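Local coordinates for protein proto-oncogene vav (Homo sapiens, PDB 6NEW) that probably activates Rho-family GTPases such as Rac as a guanine nucleotide exchange factor, using a DH domain followed by PH and zinc-binding C1 domains, at residues E224-R227 and Q228-N231; A270-D274 and K275-I279. One frame throughout, in Å; residues are numbered along the deposited sequence.

In the fold
Both contacts are local, and the chain meets them in series, neither nested nor crossed. From the N terminus it runs through helices of the RhoGEF region into the long helix 196-235, where interaction 1 joins successive turns near the C-terminal end. It then enters the PH domain, and strands 266-273 and 276-283 fold back on each other in interaction 2, which closes a tight hairpin. The centres lie about 14 Å apart and the nearest atoms about 5 Å, without touching. L243 packs on I229 and on L273 and L278, R248 touches T225 and bonds through its backbone to D274, and F271 meets F232 of helix 196-235, so the helix packs against the PH sheet.

Interaction 1 of 2, residues E224-R227 and Q228-N231; sequences ETLR and QITN
T225 and I229, one helical turn apart, form the close-packed side of this contact. CG2 of T225 stands anti to its own backbone N (OG1 at chi1 -62°) and meets the tip of I229, CD1, at 3.9 Å, the two side chains crossing at a slant. I229 N donates to T225 O at 2.8 Å, in the carbonyl plane, and CG1 of I229 lies against the same oxygen. L243, P249 and F386 pack on I229, the one buried residue here. T225 OG1 turns back along the helix to bond R221 O. A water bridges that hydroxyl to Q228, donating to Q228 OE1 over 2.8 Å; the glutamine reaches it because its CG also lies anti to the backbone N (chi1 168°), the chain extended beyond.

The other flank faces solvent and holds by polar bonds rather than by packing. T230 returns with its hydroxyl, OG1 donating to L226 O at 2.9 Å. T230 N donates to L226 O as well, at 3.0 Å, the two donors arriving from opposite faces of the carbonyl plane, so one acceptor is gripped twice. At R227 O the doubling is weaker: N231 N bonds it at 3.1 Å and ND2 adds only a weak bond, bent to 126° at the hydrogen. R227 bends at chi3, its guanidinium carried away from residues 228-231 toward the E224 end.

Such i to i+4 pairing is characteristic of an α-helix, the T230 hydroxyl making the familiar threonine bond to the carbonyl one turn back, here near the C-terminal end of helix 196-235, which leads from the DH to the PH domain.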
loop_
_atom_site.group_PDB
_atom_site.type_symbol
_atom_site.label_atom_id
_atom_site.label_comp_id
_atom_site.label_asym_id
_atom_site.label_seq_id
_atom_site.Cartn_x
_atom_site.Cartn_y
_atom_site.Cartn_z
ATOM N N GLU A 224 -7.273 2.514 -0.698
ATOM C CA GLU A 224 -8.132 2.586 -1.893
ATOM C C GLU A 224 -8.980 1.313 -1.995
ATOM O O GLU A 224 -10.176 1.408 -2.325
ATOM C CB GLU A 224 -7.287 2.670 -3.161
ATOM C CG GLU A 224 -6.524 3.970 -3.313
ATOM C CD GLU A 224 -5.266 3.848 -4.148
ATOM O OE1 GLU A 224 -5.296 3.042 -5.105
ATOM O OE2 GLU A 224 -4.260 4.542 -3.858
ATOM N N THR A 225 -8.335 0.121 -1.732
ATOM C CA THR A 225 -8.971 -1.202 -1.737
ATOM C C THR A 225 -10.060 -1.242 -0.679
ATOM O O THR A 225 -11.180 -1.637 -0.987
ATOM C CB THR A 225 -7.926 -2.312 -1.559
ATOM O OG1 THR A 225 -7.001 -2.288 -2.646
ATOM C CG2 THR A 225 -8.530 -3.683 -1.478
ATOM N N LEU A 226 -9.739 -0.803 0.561
ATOM C CA LEU A 226 -10.677 -0.777 1.672
ATOM C C LEU A 226 -11.821 0.191 1.405
ATOM O O LEU A 226 -12.953 -0.090 1.804
ATOM C CB LEU A 226 -9.979 -0.529 3.032
ATOM C CG LEU A 226 -8.991 -1.629 3.508
ATOM C CD1 LEU A 226 -8.032 -1.118 4.557
ATOM C CD2 LEU A 226 -9.703 -2.854 4.034
ATOM N N ARG A 227 -11.559 1.280 0.674
ATOM C CA ARG A 227 -12.587 2.258 0.276
ATOM C C ARG A 227 -13.545 1.640 -0.735
ATOM O O ARG A 227 -14.759 1.765 -0.591
ATOM C CB ARG A 227 -11.964 3.560 -0.245
ATOM C CG ARG A 227 -12.468 4.782 0.524
ATOM C CD ARG A 227 -11.653 6.037 0.253
ATOM N NE ARG A 227 -10.617 6.257 1.269
ATOM C CZ ARG A 227 -9.306 6.293 1.026
ATOM N NH1 ARG A 227 -8.845 6.110 -0.208
ATOM N NH2 ARG A 227 -8.449 6.519 2.015
ATOM N N GLN A 228 -12.994 0.882 -1.685
ATOM C CA GLN A 228 -13.721 0.124 -2.700
ATOM C C GLN A 228 -14.569 -0.985 -2.054
ATOM O O GLN A 228 -15.715 -1.176 -2.473
ATOM C CB GLN A 228 -12.727 -0.423 -3.728
ATOM C CG GLN A 228 -13.278 -1.475 -4.685
ATOM C CD GLN A 228 -12.200 -2.107 -5.534
ATOM O OE1 GLN A 228 -11.015 -2.219 -5.156
ATOM N NE2 GLN A 228 -12.604 -2.565 -6.698
ATOM N N ILE A 229 -14.025 -1.694 -1.022
ATOM C CA ILE A 229 -14.747 -2.741 -0.277
ATOM C C ILE A 229 -15.935 -2.116 0.457
ATOM O O ILE A 229 -17.050 -2.651 0.376
ATOM C CB ILE A 229 -13.818 -3.581 0.647
ATOM C CG1 ILE A 229 -12.930 -4.549 -0.168
ATOM C CG2 ILE A 229 -14.597 -4.335 1.753
ATOM C CD1 ILE A 229 -11.630 -4.931 0.556
ATOM N N THR A 230 -15.705 -0.962 1.133
ATOM C CA THR A 230 -16.736 -0.184 1.843
ATOM C C THR A 230 -17.902 0.148 0.892
ATOM O O THR A 230 -19.055 -0.108 1.231
ATOM C CB THR A 230 -16.100 1.051 2.529
ATOM O OG1 THR A 230 -15.207 0.614 3.558
ATOM C CG2 THR A 230 -17.125 1.965 3.154
ATOM N N ASN A 231 -17.591 0.620 -0.322
ATOM C CA ASN A 231 -18.602 0.902 -1.343
ATOM C C ASN A 231 -19.401 -0.327 -1.758
ATOM O O ASN A 231 -20.628 -0.235 -1.829
ATOM C CB ASN A 231 -17.994 1.599 -2.536
ATOM C CG ASN A 231 -17.898 3.068 -2.274
ATOM O OD1 ASN A 231 -18.920 3.735 -2.111
ATOM N ND2 ASN A 231 -16.683 3.587 -2.093
HETATM O O HOH W 1 -8.692 -3.697 -5.022
#

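Interaction 2 of 2, residues A270-D274 and K275-I279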
loop_
_atom_site.group_PDB
_atom_site.type_symbol
_atom_site.label_atom_id
_atom_site.label_comp_id
_atom_site.label_asym_id
_atom_site.label_seq_id
_atom_site.Cartn_x
_atom_site.Cartn_y
_atom_site.Cartn_z
ATOM N N ALA A 270 -21.952 -10.361 -10.417
ATOM C CA ALA A 270 -20.999 -11.009 -9.534
ATOM C C ALA A 270 -19.860 -10.106 -9.121
ATOM O O ALA A 270 -19.398 -9.278 -9.910
ATOM C CB ALA A 270 -20.446 -12.273 -10.203
ATOM N N PHE A 271 -19.353 -10.346 -7.901
ATOM C CA PHE A 271 -18.178 -9.689 -7.309
ATOM C C PHE A 271 -17.219 -10.805 -6.937
ATOM O O PHE A 271 -17.551 -11.681 -6.130
ATOM C CB PHE A 271 -18.511 -8.866 -6.038
ATOM C CG PHE A 271 -19.499 -7.748 -6.217
ATOM C CD1 PHE A 271 -20.864 -7.986 -6.122
ATOM C CD2 PHE A 271 -19.063 -6.443 -6.447
ATOM C CE1 PHE A 271 -21.781 -6.946 -6.297
ATOM C CE2 PHE A 271 -19.979 -5.399 -6.611
ATOM C CZ PHE A 271 -21.332 -5.654 -6.516
ATOM N N LEU A 272 -16.047 -10.778 -7.548
ATOM C CA LEU A 272 -15.024 -11.752 -7.258
ATOM C C LEU A 272 -13.973 -11.095 -6.399
ATOM O O LEU A 272 -13.446 -10.051 -6.768
ATOM C CB LEU A 272 -14.392 -12.319 -8.556
ATOM C CG LEU A 272 -13.245 -13.315 -8.367
ATOM C CD1 LEU A 272 -13.718 -14.521 -7.646
ATOM C CD2 LEU A 272 -12.617 -13.689 -9.695
ATOM N N LEU A 273 -13.672 -11.722 -5.269
ATOM C CA LEU A 273 -12.642 -11.307 -4.322
ATOM C C LEU A 273 -11.711 -12.519 -4.233
ATOM O O LEU A 273 -12.022 -13.529 -4.857
ATOM C CB LEU A 273 -13.286 -10.960 -2.958
ATOM C CG LEU A 273 -14.192 -9.719 -2.969
ATOM C CD1 LEU A 273 -15.645 -10.106 -3.057
ATOM C CD2 LEU A 273 -13.964 -8.860 -1.744
ATOM N N ASP A 274 -10.594 -12.447 -3.494
ATOM C CA ASP A 274 -9.634 -13.551 -3.381
ATOM C C ASP A 274 -10.229 -14.877 -2.913
ATOM O O ASP A 274 -9.890 -15.918 -3.461
ATOM C CB ASP A 274 -8.506 -13.176 -2.413
ATOM C CG ASP A 274 -7.568 -12.086 -2.874
ATOM O OD1 ASP A 274 -7.108 -12.151 -4.029
ATOM O OD2 ASP A 274 -7.203 -11.232 -2.037
ATOM N N LYS A 275 -11.072 -14.832 -1.880
ATOM C CA LYS A 275 -11.641 -15.994 -1.215
ATOM C C LYS A 275 -13.145 -16.205 -1.525
ATOM O O LYS A 275 -13.761 -17.109 -0.980
ATOM C CB LYS A 275 -11.450 -15.805 0.301
ATOM C CG LYS A 275 -10.006 -15.733 0.783
ATOM C CD LYS A 275 -10.026 -15.274 2.227
ATOM C CE LYS A 275 -8.781 -15.601 2.987
ATOM N NZ LYS A 275 -9.019 -15.459 4.443
ATOM N N ALA A 276 -13.768 -15.341 -2.334
ATOM C CA ALA A 276 -15.198 -15.518 -2.554
ATOM C C ALA A 276 -15.702 -14.991 -3.865
ATOM O O ALA A 276 -15.122 -14.077 -4.453
ATOM C CB ALA A 276 -15.985 -14.851 -1.431
ATOM N N LEU A 277 -16.828 -15.558 -4.296
ATOM C CA LEU A 277 -17.583 -15.111 -5.442
ATOM C C LEU A 277 -18.988 -14.899 -4.913
ATOM O O LEU A 277 -19.561 -15.800 -4.304
ATOM C CB LEU A 277 -17.560 -16.127 -6.601
ATOM C CG LEU A 277 -18.325 -15.690 -7.841
ATOM C CD1 LEU A 277 -17.528 -14.711 -8.660
ATOM C CD2 LEU A 277 -18.771 -16.867 -8.662
ATOM N N LEU A 278 -19.484 -13.669 -5.052
ATOM C CA LEU A 278 -20.806 -13.233 -4.614
ATOM C C LEU A 278 -21.654 -13.127 -5.857
ATOM O O LEU A 278 -21.329 -12.365 -6.762
ATOM C CB LEU A 278 -20.705 -11.859 -3.924
ATOM C CG LEU A 278 -20.288 -11.847 -2.448
ATOM C CD1 LEU A 278 -18.794 -11.832 -2.307
ATOM C CD2 LEU A 278 -20.810 -10.605 -1.772
ATOM N N ILE A 279 -22.670 -13.979 -5.952
ATOM C CA ILE A 279 -23.580 -14.004 -7.092
ATOM C C ILE A 279 -24.848 -13.293 -6.631
ATOM O O ILE A 279 -25.565 -13.762 -5.739
ATOM C CB ILE A 279 -23.816 -15.440 -7.653
ATOM C CG1 ILE A 279 -22.487 -16.088 -8.098
ATOM C CG2 ILE A 279 -24.823 -15.425 -8.813
ATOM C CD1 ILE A 279 -22.475 -17.606 -7.933
#
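L277 reaches across to L272 on one face of a β-hairpin, and its path is easily traced. From CB, which leaves on the face shared with A270 and L272, CG swings anti to the backbone N (chi1 -179°); its branch CD1 then leans over the neighbouring strand, 3.9 Å from both CB and CD1 of L272 and 4.1 Å from CB of A270. W341 and F345 of helix 335-352 close over this face, the C-terminal helix packing on the sheet as is usual in PH domains. The chain turns through D274 and K275, and the short segments 270-273 and 276-279 run antiparallel, 172° between their directions.

F271 and L278 form a hydrogen-bonded pair: F271 N to L278 O and L278 N to F271 O, both 3.0 Å. Nearer the turn, L273 N donates to A276 O at 2.9 Å, almost straight at the hydrogen (174°). Beside the face that carries F271 and L278, L273 CD1 meets L278 CD1 at 3.7 Å, with L243 against both leucines. The buried carboxylate of D274 is held by N351 ND2 on OD1 and R248 N on OD2, while the extended K275 carries NZ to the hydroxyl of Y387.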